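Trichothecene 3-O-acetyltransferase (Gibberella zeae, PDB 2RKV) catalyses transfer of an acetyl group from acetyl coenzyme A to the 3-hydroxyl of trichothecene mycotoxins, as a member of the BAHD acyltransferase superfamily. Local coordinates at residues Ile23-Pro28 against Val383-Tyr388; Leu171-Ala174 against Phe180-Glu183; Phe268-Ala273 against Gly328-Arg333; Glu279-Ser284 against Asp370-Val375. All coordinates share one frame; numbering follows the deposited sequence. Where two conformers were deposited one is given.

Contact 1: residues Ile23-Pro28 against Val383-Tyr388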
loop_
_atom_site.group_PDB
_atom_site.type_symbol
_atom_site.label_atom_id
_atom_site.label_comp_id
_atom_site.label_asym_id
_atom_site.label_seq_id
_atom_site.Cartn_x
_atom_site.Cartn_y
_atom_site.Cartn_z
ATOM N N ILE A 23 0.826 -3.817 -7.463
ATOM C CA ILE A 23 -0.525 -4.360 -7.419
ATOM C C ILE A 23 -0.769 -5.076 -8.744
ATOM O O ILE A 23 -0.304 -4.611 -9.797
ATOM C CB ILE A 23 -1.595 -3.255 -7.128
ATOM C CG1 ILE A 23 -2.982 -3.850 -6.832
ATOM C CG2 ILE A 23 -1.629 -2.205 -8.265
ATOM C CD1 ILE A 23 -3.101 -4.553 -5.476
ATOM N N SER A 24 -1.459 -6.214 -8.680
ATOM C CA SER A 24 -1.794 -6.990 -9.866
ATOM C C SER A 24 -3.294 -7.109 -10.048
ATOM O O SER A 24 -4.034 -7.321 -9.076
ATOM C CB SER A 24 -1.177 -8.400 -9.805
ATOM O OG SER A 24 0.239 -8.331 -9.695
ATOM N N LEU A 25 -3.723 -6.980 -11.306
ATOM C CA LEU A 25 -5.106 -7.145 -11.709
ATOM C C LEU A 25 -5.169 -8.337 -12.667
ATOM O O LEU A 25 -4.429 -8.390 -13.647
ATOM C CB LEU A 25 -5.619 -5.862 -12.393
ATOM C CG LEU A 25 -5.933 -4.633 -11.514
ATOM C CD1 LEU A 25 -4.736 -4.122 -10.735
ATOM C CD2 LEU A 25 -6.546 -3.492 -12.348
ATOM N N LEU A 26 -6.035 -9.295 -12.347
ATOM C CA LEU A 26 -6.231 -10.493 -13.158
ATOM C C LEU A 26 -7.517 -10.375 -13.965
ATOM O O LEU A 26 -8.572 -10.053 -13.418
ATOM C CB LEU A 26 -6.293 -11.741 -12.258
ATOM C CG LEU A 26 -6.685 -13.063 -12.932
ATOM C CD1 LEU A 26 -5.544 -13.567 -13.826
ATOM C CD2 LEU A 26 -7.055 -14.108 -11.879
ATOM N N TYR A 27 -7.423 -10.657 -15.266
ATOM C CA TYR A 27 -8.577 -10.691 -16.153
ATOM C C TYR A 27 -8.594 -12.023 -16.876
ATOM O O TYR A 27 -7.530 -12.497 -17.300
ATOM C CB TYR A 27 -8.466 -9.624 -17.232
ATOM C CG TYR A 27 -8.409 -8.205 -16.734
ATOM C CD1 TYR A 27 -9.563 -7.429 -16.679
ATOM C CD2 TYR A 27 -7.199 -7.628 -16.359
ATOM C CE1 TYR A 27 -9.517 -6.117 -16.242
ATOM C CE2 TYR A 27 -7.143 -6.312 -15.914
ATOM C CZ TYR A 27 -8.308 -5.565 -15.863
ATOM O OH TYR A 27 -8.276 -4.253 -15.434
ATOM N N PRO A 28 -9.789 -12.611 -17.062
ATOM C CA PRO A 28 -9.847 -13.766 -17.952
ATOM C C PRO A 28 -9.678 -13.316 -19.404
ATOM O O PRO A 28 -10.078 -12.202 -19.766
ATOM C CB PRO A 28 -11.264 -14.307 -17.728
ATOM C CG PRO A 28 -12.050 -13.126 -17.356
ATOM C CD PRO A 28 -11.120 -12.275 -16.524
ATOM N N VAL A 383 -9.582 1.921 -2.472
ATOM C CA VAL A 383 -9.106 2.334 -3.803
ATOM C C VAL A 383 -9.953 1.697 -4.906
ATOM O O VAL A 383 -10.656 0.703 -4.672
ATOM C CB VAL A 383 -7.575 2.148 -4.008
ATOM C CG1 VAL A 383 -6.801 2.893 -2.919
ATOM C CG2 VAL A 383 -7.181 0.695 -4.057
ATOM N N GLY A 384 -9.886 2.280 -6.098
ATOM C CA GLY A 384 -10.892 2.018 -7.132
ATOM C C GLY A 384 -10.570 0.982 -8.192
ATOM O O GLY A 384 -11.279 0.895 -9.195
ATOM N N LEU A 385 -9.529 0.180 -7.951
ATOM C CA LEU A 385 -8.942 -0.711 -8.965
ATOM C C LEU A 385 -9.885 -1.741 -9.582
ATOM O O LEU A 385 -9.706 -2.124 -10.743
ATOM C CB LEU A 385 -7.687 -1.393 -8.410
ATOM C CG LEU A 385 -6.497 -0.456 -8.200
ATOM C CD1 LEU A 385 -5.484 -1.082 -7.248
ATOM C CD2 LEU A 385 -5.845 -0.086 -9.540
ATOM N N TRP A 386 -10.881 -2.196 -8.815
ATOM C CA TRP A 386 -11.864 -3.162 -9.328
ATOM C C TRP A 386 -12.732 -2.626 -10.481
ATOM O O TRP A 386 -13.427 -3.404 -11.160
ATOM C CB TRP A 386 -12.783 -3.648 -8.207
ATOM C CG TRP A 386 -12.187 -4.639 -7.267
ATOM C CD1 TRP A 386 -11.543 -4.371 -6.091
ATOM C CD2 TRP A 386 -12.223 -6.068 -7.393
ATOM N NE1 TRP A 386 -11.160 -5.548 -5.485
ATOM C CE2 TRP A 386 -11.563 -6.603 -6.262
ATOM C CE3 TRP A 386 -12.740 -6.949 -8.360
ATOM C CZ2 TRP A 386 -11.416 -7.981 -6.059
ATOM C CZ3 TRP A 386 -12.598 -8.322 -8.156
ATOM C CH2 TRP A 386 -11.936 -8.822 -7.019
ATOM N N ASP A 387 -12.690 -1.314 -10.706
ATOM C CA ASP A 387 -13.568 -0.704 -11.700
ATOM C C ASP A 387 -12.928 -0.485 -13.073
ATOM O O ASP A 387 -13.621 -0.092 -14.018
ATOM C CB ASP A 387 -14.120 0.623 -11.180
ATOM C CG ASP A 387 -15.418 1.011 -11.851
ATOM O OD1 ASP A 387 -16.297 0.135 -12.010
ATOM O OD2 ASP A 387 -15.552 2.194 -12.217
ATOM N N TYR A 388 -11.624 -0.744 -13.198
ATOM C CA TYR A 388 -10.904 -0.368 -14.439
ATOM C C TYR A 388 -10.799 -1.517 -15.439
ATOM O O TYR A 388 -10.417 -2.629 -15.070
ATOM C CB TYR A 388 -9.501 0.208 -14.156
ATOM C CG TYR A 388 -9.444 1.189 -12.987
ATOM C CD1 TYR A 388 -10.519 2.039 -12.703
ATOM C CD2 TYR A 388 -8.318 1.252 -12.172
ATOM C CE1 TYR A 388 -10.481 2.912 -11.603
ATOM C CE2 TYR A 388 -8.260 2.124 -11.083
ATOM C CZ TYR A 388 -9.340 2.953 -10.812
ATOM O OH TYR A 388 -9.294 3.808 -9.733
#

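Contact 2: residues Leu171-Ala174 against Phe180-Glu183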
loop_
_atom_site.group_PDB
_atom_site.type_symbol
_atom_site.label_atom_id
_atom_site.label_comp_id
_atom_site.label_asym_id
_atom_site.label_seq_id
_atom_site.Cartn_x
_atom_site.Cartn_y
_atom_site.Cartn_z
ATOM N N LEU A 171 -4.768 6.164 -16.484
ATOM C CA LEU A 171 -4.232 5.286 -17.518
ATOM C C LEU A 171 -5.384 4.499 -18.162
ATOM O O LEU A 171 -5.420 4.344 -19.389
ATOM C CB LEU A 171 -3.155 4.350 -16.968
ATOM C CG LEU A 171 -2.677 3.228 -17.904
ATOM C CD1 LEU A 171 -2.134 3.788 -19.234
ATOM C CD2 LEU A 171 -1.634 2.359 -17.199
ATOM N N SER A 172 -6.337 4.023 -17.353
ATOM C CA SER A 172 -7.481 3.303 -17.923
ATOM C C SER A 172 -8.268 4.189 -18.896
ATOM O O SER A 172 -8.603 3.756 -20.002
ATOM C CB SER A 172 -8.401 2.733 -16.839
ATOM O OG SER A 172 -9.365 1.867 -17.429
ATOM N N LYS A 173 -8.525 5.434 -18.495
ATOM C CA LYS A 173 -9.179 6.410 -19.381
ATOM C C LYS A 173 -8.397 6.556 -20.680
ATOM O O LYS A 173 -8.964 6.523 -21.770
ATOM C CB LYS A 173 -9.275 7.783 -18.715
ATOM C CG LYS A 173 -10.329 7.880 -17.619
ATOM C CD LYS A 173 -10.666 9.347 -17.356
ATOM C CE LYS A 173 -11.802 9.490 -16.347
ATOM N NZ LYS A 173 -12.261 10.922 -16.273
ATOM N N ALA A 174 -7.087 6.721 -20.551
ATOM C CA ALA A 174 -6.231 6.943 -21.719
ATOM C C ALA A 174 -6.284 5.748 -22.674
ATOM O O ALA A 174 -6.335 5.930 -23.890
ATOM C CB ALA A 174 -4.810 7.231 -21.289
ATOM N N PHE A 180 -9.699 13.369 -20.123
ATOM C CA PHE A 180 -9.497 13.687 -18.712
ATOM C C PHE A 180 -10.317 14.927 -18.378
ATOM O O PHE A 180 -10.450 15.829 -19.211
ATOM C CB PHE A 180 -8.021 13.965 -18.388
ATOM C CG PHE A 180 -7.081 12.791 -18.606
ATOM C CD1 PHE A 180 -7.545 11.493 -18.815
ATOM C CD2 PHE A 180 -5.702 12.997 -18.550
ATOM C CE1 PHE A 180 -6.647 10.435 -19.007
ATOM C CE2 PHE A 180 -4.798 11.950 -18.728
ATOM C CZ PHE A 180 -5.274 10.660 -18.956
ATOM N N THR A 181 -10.858 14.989 -17.164
ATOM C CA THR A 181 -11.567 16.196 -16.733
ATOM C C THR A 181 -10.579 17.286 -16.337
ATOM O O THR A 181 -9.411 17.000 -16.046
ATOM C CB THR A 181 -12.496 15.930 -15.543
ATOM O OG1 THR A 181 -11.711 15.612 -14.386
ATOM C CG2 THR A 181 -13.455 14.783 -15.850
ATOM N N GLU A 182 -11.053 18.536 -16.297
ATOM C CA GLU A 182 -10.207 19.636 -15.856
ATOM C C GLU A 182 -9.698 19.415 -14.427
ATOM O O GLU A 182 -8.520 19.658 -14.142
ATOM C CB GLU A 182 -10.934 20.975 -15.992
ATOM C CG GLU A 182 -11.155 21.395 -17.438
ATOM N N GLU A 183 -10.573 18.945 -13.535
ATOM C CA GLU A 183 -10.173 18.655 -12.144
ATOM C C GLU A 183 -9.079 17.584 -12.082
ATOM O O GLU A 183 -8.164 17.674 -11.266
ATOM C CB GLU A 183 -11.373 18.224 -11.290
ATOM C CG GLU A 183 -11.109 18.263 -9.767
ATOM C CD GLU A 183 -10.352 17.038 -9.224
ATOM O OE1 GLU A 183 -10.463 15.939 -9.812
ATOM O OE2 GLU A 183 -9.638 17.184 -8.199
#

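Contact 3: residues Phe268-Ala273 against Gly328-Arg333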
loop_
_atom_site.group_PDB
_atom_site.type_symbol
_atom_site.label_atom_id
_atom_site.label_comp_id
_atom_site.label_asym_id
_atom_site.label_seq_id
_atom_site.Cartn_x
_atom_site.Cartn_y
_atom_site.Cartn_z
ATOM N N PHE A 268 -9.646 -6.577 14.954
ATOM C CA PHE A 268 -9.741 -8.030 15.047
ATOM C C PHE A 268 -8.380 -8.669 14.774
ATOM O O PHE A 268 -7.986 -9.643 15.422
ATOM C CB PHE A 268 -10.802 -8.540 14.061
ATOM C CG PHE A 268 -10.984 -10.028 14.071
ATOM C CD1 PHE A 268 -11.622 -10.661 15.137
ATOM C CD2 PHE A 268 -10.529 -10.801 13.000
ATOM C CE1 PHE A 268 -11.797 -12.051 15.137
ATOM C CE2 PHE A 268 -10.700 -12.187 12.988
ATOM C CZ PHE A 268 -11.330 -12.813 14.065
ATOM N N ILE A 269 -7.652 -8.102 13.820
ATOM C CA ILE A 269 -6.317 -8.604 13.495
ATOM C C ILE A 269 -5.318 -8.337 14.627
ATOM O O ILE A 269 -4.547 -9.235 14.997
ATOM C CB ILE A 269 -5.827 -8.062 12.125
ATOM C CG1 ILE A 269 -6.645 -8.712 11.002
ATOM C CG2 ILE A 269 -4.352 -8.359 11.925
ATOM C CD1 ILE A 269 -6.491 -8.026 9.639
ATOM N N TRP A 270 -5.347 -7.123 15.185
ATOM C CA TRP A 270 -4.466 -6.770 16.302
ATOM C C TRP A 270 -4.739 -7.696 17.485
ATOM O O TRP A 270 -3.807 -8.228 18.100
ATOM C CB TRP A 270 -4.668 -5.309 16.711
ATOM C CG TRP A 270 -3.600 -4.741 17.619
ATOM C CD1 TRP A 270 -2.382 -5.296 17.938
ATOM C CD2 TRP A 270 -3.643 -3.470 18.277
ATOM N NE1 TRP A 270 -1.678 -4.445 18.768
ATOM C CE2 TRP A 270 -2.430 -3.320 18.993
ATOM C CE3 TRP A 270 -4.598 -2.441 18.339
ATOM C CZ2 TRP A 270 -2.147 -2.178 19.764
ATOM C CZ3 TRP A 270 -4.316 -1.310 19.100
ATOM C CH2 TRP A 270 -3.102 -1.190 19.806
ATOM N N LYS A 271 -6.021 -7.914 17.763
ATOM C CA LYS A 271 -6.438 -8.784 18.868
ATOM C C LYS A 271 -6.007 -10.236 18.632
ATOM O O LYS A 271 -5.451 -10.883 19.536
ATOM C CB LYS A 271 -7.949 -8.684 19.059
ATOM C CG LYS A 271 -8.502 -9.521 20.217
ATOM C CD LYS A 271 -10.003 -9.298 20.394
ATOM C CE LYS A 271 -10.378 -7.811 20.553
ATOM N NZ LYS A 271 -9.652 -7.070 21.633
ATOM N N SER A 272 -6.240 -10.736 17.416
ATOM C CA SER A 272 -5.896 -12.119 17.057
ATOM C C SER A 272 -4.383 -12.367 17.048
ATOM O O SER A 272 -3.921 -13.391 17.564
ATOM C CB SER A 272 -6.508 -12.524 15.716
ATOM O OG SER A 272 -7.924 -12.443 15.743
ATOM N N ALA A 273 -3.615 -11.443 16.460
ATOM C CA ALA A 273 -2.152 -11.522 16.532
ATOM C C ALA A 273 -1.680 -11.513 17.982
ATOM O O ALA A 273 -0.822 -12.309 18.356
ATOM C CB ALA A 273 -1.476 -10.390 15.734
ATOM N N GLY A 328 -14.758 -3.895 20.352
ATOM C CA GLY A 328 -15.085 -2.476 20.350
ATOM C C GLY A 328 -14.074 -1.609 21.072
ATOM O O GLY A 328 -13.792 -0.493 20.634
ATOM N N ALA A 329 -13.532 -2.108 22.188
ATOM C CA ALA A 329 -12.475 -1.395 22.903
ATOM C C ALA A 329 -11.268 -1.192 21.983
ATOM O O ALA A 329 -10.710 -0.102 21.925
ATOM C CB ALA A 329 -12.064 -2.146 24.173
ATOM N N THR A 330 -10.906 -2.238 21.236
ATOM C CA THR A 330 -9.736 -2.172 20.353
ATOM C C THR A 330 -10.021 -1.265 19.151
ATOM O O THR A 330 -9.179 -0.438 18.766
ATOM C CB THR A 330 -9.295 -3.566 19.897
ATOM O OG1 THR A 330 -9.164 -4.424 21.045
ATOM C CG2 THR A 330 -7.960 -3.474 19.183
ATOM N N ALA A 331 -11.218 -1.395 18.584
ATOM C CA ALA A 331 -11.605 -0.573 17.431
ATOM C C ALA A 331 -11.673 0.902 17.819
ATOM O O ALA A 331 -11.292 1.780 17.037
ATOM C CB ALA A 331 -12.932 -1.042 16.845
ATOM N N SER A 332 -12.135 1.169 19.043
ATOM C CA SER A 332 -12.162 2.524 19.584
ATOM C C SER A 332 -10.772 3.173 19.634
ATOM O O SER A 332 -10.635 4.365 19.341
ATOM C CB SER A 332 -12.826 2.540 20.966
ATOM O OG SER A 332 -14.207 2.233 20.848
ATOM N N ARG A 333 -9.747 2.394 19.997
ATOM C CA ARG A 333 -8.362 2.893 19.976
ATOM C C ARG A 333 -8.020 3.436 18.596
ATOM O O ARG A 333 -7.431 4.504 18.470
ATOM C CB ARG A 333 -7.355 1.796 20.313
ATOM C CG ARG A 333 -7.468 1.233 21.719
ATOM C CD ARG A 333 -6.568 0.025 21.889
ATOM N NE ARG A 333 -6.750 -0.596 23.207
ATOM C CZ ARG A 333 -6.090 -0.235 24.310
ATOM N NH1 ARG A 333 -5.199 0.748 24.286
ATOM N NH2 ARG A 333 -6.332 -0.865 25.451
#

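Contact 4: residues Glu279-Ser284 against Asp370-Val375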
loop_
_atom_site.group_PDB
_atom_site.type_symbol
_atom_site.label_atom_id
_atom_site.label_comp_id
_atom_site.label_asym_id
_atom_site.label_seq_id
_atom_site.Cartn_x
_atom_site.Cartn_y
_atom_site.Cartn_z
ATOM N N GLU A 279 1.276 -17.062 23.336
ATOM C CA GLU A 279 1.879 -18.394 23.399
ATOM C C GLU A 279 3.409 -18.372 23.375
ATOM O O GLU A 279 4.047 -19.383 23.675
ATOM C CB GLU A 279 1.326 -19.295 22.290
ATOM C CG GLU A 279 -0.184 -19.512 22.350
ATOM C CD GLU A 279 -0.662 -20.030 23.704
ATOM O OE1 GLU A 279 -0.085 -21.021 24.204
ATOM O OE2 GLU A 279 -1.615 -19.447 24.267
ATOM N N ARG A 280 4.000 -17.226 23.039
ATOM C CA ARG A 280 5.464 -17.111 22.998
ATOM C C ARG A 280 6.059 -15.952 23.794
ATOM O O ARG A 280 7.262 -15.938 24.057
ATOM C CB ARG A 280 5.995 -17.122 21.560
ATOM C CG ARG A 280 5.508 -15.981 20.694
ATOM C CD ARG A 280 6.251 -15.969 19.367
ATOM N NE ARG A 280 5.792 -14.871 18.513
ATOM C CZ ARG A 280 6.302 -13.642 18.518
ATOM N NH1 ARG A 280 7.305 -13.330 19.328
ATOM N NH2 ARG A 280 5.807 -12.716 17.703
ATOM N N ILE A 281 5.235 -14.974 24.162
ATOM C CA ILE A 281 5.693 -13.852 24.996
ATOM C C ILE A 281 4.682 -13.494 26.095
ATOM O O ILE A 281 3.521 -13.898 26.036
ATOM C CB ILE A 281 6.056 -12.585 24.158
ATOM C CG1 ILE A 281 4.942 -12.267 23.153
ATOM C CG2 ILE A 281 7.434 -12.745 23.478
ATOM C CD1 ILE A 281 5.336 -11.303 22.052
ATOM N N ASP A 282 5.133 -12.740 27.097
ATOM C CA ASP A 282 4.275 -12.360 28.218
ATOM C C ASP A 282 3.228 -11.318 27.822
ATOM O O ASP A 282 3.479 -10.469 26.969
ATOM C CB ASP A 282 5.108 -11.827 29.389
ATOM C CG ASP A 282 4.321 -11.792 30.688
ATOM O OD1 ASP A 282 3.976 -12.875 31.205
ATOM O OD2 ASP A 282 4.041 -10.686 31.187
ATOM N N GLY A 283 2.063 -11.381 28.466
ATOM C CA GLY A 283 1.000 -10.399 28.249
ATOM C C GLY A 283 1.398 -8.960 28.532
ATOM O O GLY A 283 0.767 -8.026 28.034
ATOM N N SER A 284 2.446 -8.773 29.334
ATOM C CA SER A 284 2.913 -7.436 29.683
ATOM C C SER A 284 3.755 -6.793 28.573
ATOM O O SER A 284 4.063 -5.607 28.637
ATOM C CB SER A 284 3.700 -7.461 31.000
ATOM O OG SER A 284 4.902 -8.191 30.847
ATOM N N ASP A 370 8.393 -2.644 16.968
ATOM C CA ASP A 370 9.088 -3.913 17.159
ATOM C C ASP A 370 8.388 -4.991 16.336
ATOM O O ASP A 370 7.219 -5.295 16.587
ATOM C CB ASP A 370 9.054 -4.287 18.642
ATOM C CG ASP A 370 9.952 -5.468 18.979
ATOM O OD1 ASP A 370 9.870 -6.518 18.299
ATOM O OD2 ASP A 370 10.730 -5.341 19.947
ATOM N N PRO A 371 9.092 -5.577 15.347
ATOM C CA PRO A 371 8.456 -6.575 14.472
ATOM C C PRO A 371 7.872 -7.788 15.201
ATOM O O PRO A 371 6.942 -8.422 14.698
ATOM C CB PRO A 371 9.582 -7.004 13.526
ATOM C CG PRO A 371 10.863 -6.534 14.177
ATOM C CD PRO A 371 10.499 -5.326 14.977
ATOM N N SER A 372 8.411 -8.111 16.376
ATOM C CA SER A 372 7.911 -9.238 17.151
ATOM C C SER A 372 6.501 -9.005 17.698
ATOM O O SER A 372 5.705 -9.941 17.782
ATOM C CB SER A 372 8.874 -9.567 18.295
ATOM O OG SER A 372 8.318 -10.547 19.158
ATOM N N THR A 373 6.192 -7.758 18.049
ATOM C CA THR A 373 4.953 -7.450 18.768
ATOM C C THR A 373 4.051 -6.417 18.097
ATOM O O THR A 373 2.916 -6.216 18.538
ATOM C CB THR A 373 5.255 -6.915 20.181
ATOM O OG1 THR A 373 6.167 -5.817 20.090
ATOM C CG2 THR A 373 5.860 -8.009 21.059
ATOM N N SER A 374 4.558 -5.766 17.053
ATOM C CA SER A 374 3.817 -4.710 16.366
ATOM C C SER A 374 2.854 -5.250 15.308
ATOM O O SER A 374 2.838 -6.441 14.990
ATOM C CB SER A 374 4.774 -3.698 15.716
ATOM O OG SER A 374 5.531 -2.985 16.693
ATOM N N VAL A 375 2.027 -4.347 14.788
ATOM C CA VAL A 375 1.291 -4.580 13.550
ATOM C C VAL A 375 1.509 -3.332 12.714
ATOM O O VAL A 375 1.313 -2.228 13.203
ATOM C CB VAL A 375 -0.218 -4.786 13.794
ATOM C CG1 VAL A 375 -0.987 -4.767 12.459
ATOM C CG2 VAL A 375 -0.474 -6.085 14.551
#

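Contact 1: residues Ile23-Pro28 against Val383-Tyr388
L25 of strand 20-28 and L385 in the short 3-10 turn that ends at D387 bring the two backbones closest, with CA atoms 8.0 Å apart, so strand side chains bridge the gap to side-chain and carbonyl atoms of segment 383-388. Alternate residues of the strand, I23, L25 and Y27, serve the contact. L385 crosses I23 at a slant, its CD1 lying 3.8 Å from I23 CG1 in one of the two conformers of I23. Its CD2 lies 4.4 Å from L25 CD1, while L25 CD2 rests 3.8 Å from L385 O. The polar link is made by Y27: with CG anti to the carbonyl carbon (chi1 -61°), the ring extends until its OH donates to Y388 O at 2.7 Å. That oxygen lies in the ring plane, yet the hydroxyl sits above the carbonyl plane, 38° out of it. The turn is held by D387 N to G384 O (3.0 Å), and Y388 OH is bound by D165 and R169 of helix 161-176. The next residues, including F390, form a DFGLG sequence, probably the counterpart of the BAHD DFGWG motif; the contact docks the lead-in to that motif on the five-stranded mixed sheet containing strand 20-28.

Contact 2: residues Leu171-Ala174 against Phe180-Glu183
K173 and A174 of helix 161-176 meet F180 and T181, just ahead of helix 182-187, across a tight helix-loop-helix connection whose second helix opens with a capping box. The van der Waals part centres on the F180 ring, which presents its edge to the first helix. K173 CB lies near the ring plane, 3.7 Å from F180 CE1, and the backbone N of A174 approaches the same CE1 at 4.0 Å. With CG of F180 anti to its carbonyl carbon (chi1 -63°), the ring end comes nearer the helix although CB does not aim at it. The lysine chain, extended beyond CG, passes the ring at a slant, bringing its CD within 4.1 Å of F180 CD1. In the polar part, K173 NZ forms a salt bridge with E184. This glutamate also accepts from the backbone N of T181, while the T181 side chain caps a backbone N just past E183, so the lysine binds the group that completes the cap. The T181 methyl CG2 lies 4.1 Å from K173 NZ, the two side chains crossing at about a right angle. Deeper in, where A174 also touches F49 of helix 35-52, A174 CB packs 4.2 Å from F180 CZ.

Contact 3: residues Phe268-Ala273 against Gly328-Arg333
This is a buried helix-helix contact in the C-terminal half of the chain, in which W270 and K271 of helix 261-277 receive T330 and R333 of helix 327-335. The local axes approach to 9.6 Å with their directions 119° apart, so contact is confined to about one turn of each helix. T330 serves both partners: its methyl CG2, anti to the backbone N, lies 3.6 Å from W270 CE3, and the same torsion (chi1 -51°) directs OG1 to the lysine. K271 reaches it by bending at its last two torsions, and its NZ donates to T330 OG1 at 2.8 Å. Another side of helix 261-277 faces the large mixed sheet of the BAHD fold, where I269 touches M412 and F414 of strand 411-414. The ammonium also binds the carbonyl oxygens of I322 and E325, so at least three oxygens accept from NZ, consistent with a lysine in buried surroundings. The E325 carboxylate in turn binds T330 OG1 and R333 NE. Further along the indole, R333 CD packs 3.8 Å from W270 CZ3; the guanidinium stands steeply to the ring, the planes being 79° apart, and W270 NE1 is bonded to T287 of strand 286-294.

Contact 4: residues Glu279-Ser284 against Asp370-Val375
Two first torsions set up the grip of R280 on S372. CG of R280 is held between the backbone N and the carbonyl carbon (chi1 62°), after which the chain runs straight to NE and carries the guanidinium across to the other loop. In S372 the hydroxyl is swung beside the carbonyl carbon (chi1 172°), which leaves OG and the main-chain O on the side of the arginine. The guanidinium takes them end-on, one nitrogen to each. NH1 donates to S372 OG at 3.0 Å, nearly straight (174°) and in the guanidinium plane; NH2 donates to S372 O at 2.8 Å, a more bent bond that meets a lone pair in the carbonyl plane. Two bonds at different atoms fix the rotation of the planar group, and D433 forms a salt bridge with NE. Beside this clamp, I281 CD1 presses on T373 CG2 at 3.5 Å, tight for two methyls. The receiving loop is itself shaped by an Asx turn: D370 OD1 accepts from S372 N at 2.9 Å, consistent with D370 holding S372 in place, and D370 O stabilises the following turn by accepting from S374 N, T373 N and S374 OG. The contact ties together the loops that lead into strands 286-294 and 375-379, parallel neighbours in the large mixed sheet of the BAHD C-terminal half.

Overall arrangement
Contact 1 spans most of the chain and encloses the other three; contact 2 closes before contacts 3 and 4 open, and these two interleave. Contacts 1 and 2 have centres about 17 Å apart; contact 2 lies on helix 161-176, against which contact 1 packs, and Y388 CB touches S172 OG (3.7 Å). Contacts 3 and 4, with centres about 15 Å apart, lie among the helices and loops flanking the seven-stranded sheet, and W270 CD1 meets V375 CG2 at 4.0 Å. Contacts 1 and 4, centres about 35 Å apart, lie on opposite sides of the chain centre. The loop holding 383-388 leads from strand 375-379 of the seven-stranded sheet to strand 399-401 of the five-stranded one, consistent with the two-lobed BAHD fold.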